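PDB 5U1T: separin from Saccharomyces cerevisiae, which cleaves the Scc1 subunit of cohesin as a caspase-like cysteine protease, triggering chromosome segregation at the onset of anaphase. Local coordinates for residues F1356-H1367 / L1380-L1391. Residues are numbered along the deposited sequence; the frame is centred on the assembly and turned at random.
Sequences FHTFLVVSSSCH and LSITRVPSYVCL
His1357 reaches Ser1381 and Thr1383 because its CG stands anti to the backbone N (chi1 -176°), which carries the ring across to the neighbouring strand. Ser1381 OG, also anti to its own N, meets the ring edge, and His1357 ND1 and Ser1381 OG share a hydrogen bond of 2.5 Å. His1357 NE2 donates in the ring plane to Thr1383 OG1 at 2.9 Å, nearly straight at 167°. That hydroxyl also bonds to Gly1589 O. The imidazole is thus gripped through both nitrogens. His1357 CD2 sits over one face of Phe1359, 3.5 Å above the Phe1359 ring plane. Leu1391 CD1 covers the opposite face in a CH-pi contact, 3.5 Å from the centroid of the Phe1359 ring. With an alanine in place of His1357, the hydroxyls of Ser1381 and Thr1383 would probably lose this partner, and Phe1359 the imidazole against its ring.

Strands 1357-1362 and 1382-1385 run parallel. Thr1358 N, Leu1360 N and Val1362 N donate to Ser1381 O, Thr1383 O and Val1385 O. Val1385 N returns a bond to Leu1360 O, and a weak one runs from Thr1383 N to Thr1358 O. Strand 1132-1139 pairs with 1357-1362 as well. Val1361 CG2 packs on Tyr1388 CE1 at 3.8 Å, at the start of the helix that Ser1387 caps.

The extended Arg1384 chain passes Val1362 CG2, its CD 3.7 Å away. Arg1384 NH1 then donates in the guanidinium plane to a lone pair of His1367 O at 2.8 Å. NE forms a salt bridge with Glu1372, and NH2 bonds to Phe1369 O. The buried charge is therefore probably balanced by Glu1372, while the carbonyls tie the loop after strand 1357-1362 to this parallel pair of the protease domain.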
loop_
_atom_site.group_PDB
_atom_site.type_symbol
_atom_site.label_atom_id
_atom_site.label_comp_id
_atom_site.label_asym_id
_atom_site.label_seq_id
_atom_site.Cartn_x
_atom_site.Cartn_y
_atom_site.Cartn_z
ATOM N N PHE A 1356 36.674 45.375 19.977
ATOM C CA PHE A 1356 37.202 44.421 20.937
ATOM C C PHE A 1356 37.341 43.008 20.365
ATOM O O PHE A 1356 38.248 42.259 20.731
ATOM C CB PHE A 1356 36.286 44.410 22.157
ATOM C CG PHE A 1356 36.691 43.433 23.225
ATOM C CD1 PHE A 1356 36.229 42.115 23.195
ATOM C CD2 PHE A 1356 37.508 43.848 24.289
ATOM C CE1 PHE A 1356 36.596 41.218 24.174
ATOM C CE2 PHE A 1356 37.878 42.958 25.299
ATOM C CZ PHE A 1356 37.427 41.639 25.236
ATOM N N HIS A 1357 36.423 42.646 19.476
ATOM C CA HIS A 1357 36.348 41.285 18.955
ATOM C C HIS A 1357 35.531 41.262 17.677
ATOM O O HIS A 1357 34.683 42.115 17.459
ATOM C CB HIS A 1357 35.738 40.339 20.005
ATOM C CG HIS A 1357 35.704 38.901 19.585
ATOM N ND1 HIS A 1357 36.843 38.135 19.457
ATOM C CD2 HIS A 1357 34.669 38.091 19.258
ATOM C CE1 HIS A 1357 36.511 36.917 19.065
ATOM N NE2 HIS A 1357 35.198 36.864 18.936
ATOM N N THR A 1358 35.799 40.280 16.836
ATOM C CA THR A 1358 35.065 40.123 15.596
ATOM C C THR A 1358 34.366 38.793 15.520
ATOM O O THR A 1358 35.008 37.743 15.530
ATOM C CB THR A 1358 35.990 40.244 14.396
ATOM O OG1 THR A 1358 36.567 41.553 14.394
ATOM C CG2 THR A 1358 35.226 40.010 13.110
ATOM N N PHE A 1359 33.043 38.840 15.441
ATOM C CA PHE A 1359 32.257 37.642 15.182
ATOM C C PHE A 1359 32.025 37.494 13.682
ATOM O O PHE A 1359 31.474 38.388 13.037
ATOM C CB PHE A 1359 30.930 37.686 15.943
ATOM C CG PHE A 1359 31.081 37.510 17.430
ATOM C CD1 PHE A 1359 31.423 36.273 17.964
ATOM C CD2 PHE A 1359 30.877 38.572 18.293
ATOM C CE1 PHE A 1359 31.561 36.104 19.315
ATOM C CE2 PHE A 1359 31.021 38.411 19.657
ATOM C CZ PHE A 1359 31.367 37.180 20.168
ATOM N N LEU A 1360 32.497 36.383 13.127
ATOM C CA LEU A 1360 32.178 36.015 11.749
ATOM C C LEU A 1360 30.998 35.057 11.691
ATOM O O LEU A 1360 31.117 33.877 12.038
ATOM C CB LEU A 1360 33.372 35.364 11.059
ATOM C CG LEU A 1360 34.613 36.189 10.784
ATOM C CD1 LEU A 1360 35.636 35.308 10.101
ATOM C CD2 LEU A 1360 34.238 37.369 9.929
ATOM N N VAL A 1361 29.852 35.563 11.272
ATOM C CA VAL A 1361 28.738 34.686 10.967
ATOM C C VAL A 1361 29.017 34.011 9.634
ATOM O O VAL A 1361 28.847 34.624 8.581
ATOM C CB VAL A 1361 27.430 35.448 10.904
ATOM C CG1 VAL A 1361 26.278 34.505 10.573
ATOM C CG2 VAL A 1361 27.199 36.177 12.203
ATOM N N VAL A 1362 29.467 32.764 9.685
ATOM C CA VAL A 1362 29.889 32.060 8.481
ATOM C C VAL A 1362 28.831 31.054 8.002
ATOM O O VAL A 1362 28.474 30.113 8.719
ATOM C CB VAL A 1362 31.232 31.339 8.713
ATOM C CG1 VAL A 1362 31.679 30.617 7.448
ATOM C CG2 VAL A 1362 32.298 32.358 9.165
ATOM N N SER A 1363 28.317 31.277 6.797
ATOM C CA SER A 1363 27.297 30.398 6.230
ATOM C C SER A 1363 27.910 29.034 5.952
ATOM O O SER A 1363 29.116 28.933 5.732
ATOM C CB SER A 1363 26.713 30.990 4.948
ATOM O OG SER A 1363 27.609 30.829 3.855
ATOM N N SER A 1364 27.088 27.990 5.965
ATOM C CA SER A 1364 27.581 26.641 5.717
ATOM C C SER A 1364 28.335 26.547 4.378
ATOM O O SER A 1364 29.329 25.825 4.267
ATOM C CB SER A 1364 26.420 25.615 5.773
ATOM O OG SER A 1364 25.484 25.749 4.704
ATOM N N SER A 1365 27.892 27.294 3.370
ATOM C CA SER A 1365 28.569 27.237 2.084
ATOM C C SER A 1365 29.978 27.821 2.166
ATOM O O SER A 1365 30.843 27.457 1.363
ATOM C CB SER A 1365 27.770 27.963 1.009
ATOM O OG SER A 1365 27.815 29.360 1.196
ATOM N N CYS A 1366 30.220 28.704 3.136
ATOM C CA CYS A 1366 31.520 29.352 3.248
ATOM C C CYS A 1366 32.407 28.782 4.354
ATOM O O CYS A 1366 33.548 29.196 4.511
ATOM C CB CYS A 1366 31.340 30.855 3.483
ATOM S SG CYS A 1366 30.565 31.760 2.125
ATOM N N HIS A 1367 31.883 27.834 5.117
ATOM C CA HIS A 1367 32.609 27.271 6.241
ATOM C C HIS A 1367 33.995 26.702 5.918
ATOM O O HIS A 1367 34.942 26.895 6.685
ATOM C CB HIS A 1367 31.785 26.181 6.879
ATOM C CG HIS A 1367 32.591 25.236 7.703
ATOM N ND1 HIS A 1367 32.792 25.417 9.054
ATOM C CD2 HIS A 1367 33.261 24.107 7.370
ATOM C CE1 HIS A 1367 33.538 24.431 9.520
ATOM N NE2 HIS A 1367 33.838 23.625 8.519
ATOM N N LEU A 1380 43.571 39.246 13.823
ATOM C CA LEU A 1380 42.384 39.705 14.549
ATOM C C LEU A 1380 41.867 38.678 15.558
ATOM O O LEU A 1380 41.975 37.478 15.347
ATOM C CB LEU A 1380 41.251 40.063 13.564
ATOM C CG LEU A 1380 41.375 41.211 12.544
ATOM C CD1 LEU A 1380 40.005 41.785 12.225
ATOM C CD2 LEU A 1380 42.298 42.303 13.009
ATOM N N SER A 1381 41.294 39.148 16.658
ATOM C CA SER A 1381 40.590 38.245 17.553
ATOM C C SER A 1381 39.258 37.849 16.954
ATOM O O SER A 1381 38.347 38.671 16.870
ATOM C CB SER A 1381 40.351 38.889 18.909
ATOM O OG SER A 1381 39.375 38.153 19.634
ATOM N N ILE A 1382 39.129 36.586 16.558
ATOM C CA ILE A 1382 37.931 36.145 15.854
ATOM C C ILE A 1382 37.393 34.801 16.346
ATOM O O ILE A 1382 38.152 33.846 16.531
ATOM C CB ILE A 1382 38.205 36.022 14.333
ATOM C CG1 ILE A 1382 38.603 37.371 13.738
ATOM C CG2 ILE A 1382 37.009 35.438 13.597
ATOM C CD1 ILE A 1382 39.019 37.284 12.296
ATOM N N THR A 1383 36.082 34.733 16.559
ATOM C CA THR A 1383 35.385 33.451 16.600
ATOM C C THR A 1383 34.332 33.429 15.497
ATOM O O THR A 1383 33.819 34.468 15.100
ATOM C CB THR A 1383 34.712 33.180 17.961
ATOM O OG1 THR A 1383 33.939 34.320 18.362
ATOM C CG2 THR A 1383 35.746 32.889 19.013
ATOM N N ARG A 1384 34.025 32.230 15.010
ATOM C CA ARG A 1384 32.921 32.008 14.086
ATOM C C ARG A 1384 31.608 31.727 14.795
ATOM O O ARG A 1384 31.575 31.217 15.910
ATOM C CB ARG A 1384 33.230 30.848 13.160
ATOM C CG ARG A 1384 34.434 31.049 12.317
ATOM C CD ARG A 1384 34.379 30.102 11.183
ATOM N NE ARG A 1384 35.589 30.130 10.388
ATOM C CZ ARG A 1384 35.756 29.399 9.301
ATOM N NH1 ARG A 1384 34.780 28.605 8.886
ATOM N NH2 ARG A 1384 36.889 29.461 8.626
ATOM N N VAL A 1385 30.514 32.056 14.124
ATOM C CA VAL A 1385 29.193 31.732 14.640
ATOM C C VAL A 1385 28.313 31.323 13.455
ATOM O O VAL A 1385 28.524 31.793 12.349
ATOM C CB VAL A 1385 28.614 32.930 15.428
ATOM C CG1 VAL A 1385 27.173 33.151 15.096
ATOM C CG2 VAL A 1385 28.817 32.735 16.922
ATOM N N PRO A 1386 27.369 30.395 13.656
ATOM C CA PRO A 1386 26.564 30.003 12.489
ATOM C C PRO A 1386 25.363 30.916 12.189
ATOM O O PRO A 1386 24.844 30.826 11.077
ATOM C CB PRO A 1386 26.099 28.588 12.854
ATOM C CG PRO A 1386 26.124 28.540 14.343
ATOM C CD PRO A 1386 27.225 29.452 14.784
ATOM N N SER A 1387 24.955 31.784 13.115
ATOM C CA SER A 1387 23.828 32.696 12.868
ATOM C C SER A 1387 23.656 33.791 13.938
ATOM O O SER A 1387 24.185 33.670 15.036
ATOM C CB SER A 1387 22.534 31.891 12.775
ATOM O OG SER A 1387 22.205 31.353 14.043
ATOM N N TYR A 1388 22.884 34.835 13.644
ATOM C CA TYR A 1388 22.601 35.877 14.643
ATOM C C TYR A 1388 21.880 35.332 15.868
ATOM O O TYR A 1388 22.079 35.822 16.994
ATOM C CB TYR A 1388 21.746 37.013 14.065
ATOM C CG TYR A 1388 22.406 37.854 13.004
ATOM C CD1 TYR A 1388 23.786 37.958 12.930
ATOM C CD2 TYR A 1388 21.641 38.541 12.069
ATOM C CE1 TYR A 1388 24.393 38.720 11.957
ATOM C CE2 TYR A 1388 22.237 39.304 11.089
ATOM C CZ TYR A 1388 23.617 39.393 11.038
ATOM O OH TYR A 1388 24.229 40.154 10.064
ATOM N N VAL A 1389 21.018 34.341 15.644
ATOM C CA VAL A 1389 20.214 33.788 16.724
ATOM C C VAL A 1389 21.097 32.993 17.679
ATOM O O VAL A 1389 20.882 33.015 18.893
ATOM C CB VAL A 1389 19.059 32.896 16.196
ATOM C CG1 VAL A 1389 18.303 32.257 17.364
ATOM C CG2 VAL A 1389 18.099 33.709 15.321
ATOM N N CYS A 1390 22.104 32.317 17.139
ATOM C CA CYS A 1390 23.022 31.563 17.981
ATOM C C CYS A 1390 23.956 32.495 18.782
ATOM O O CYS A 1390 24.171 32.311 19.994
ATOM C CB CYS A 1390 23.849 30.588 17.137
ATOM S SG CYS A 1390 25.090 29.706 18.114
ATOM N N LEU A 1391 24.509 33.491 18.095
ATOM C CA LEU A 1391 25.318 34.486 18.749
ATOM C C LEU A 1391 24.523 35.125 19.891
ATOM O O LEU A 1391 25.002 35.180 21.029
ATOM C CB LEU A 1391 25.794 35.546 17.746
ATOM C CG LEU A 1391 26.677 36.657 18.326
ATOM C CD1 LEU A 1391 27.933 36.069 18.964
ATOM C CD2 LEU A 1391 27.028 37.714 17.272
#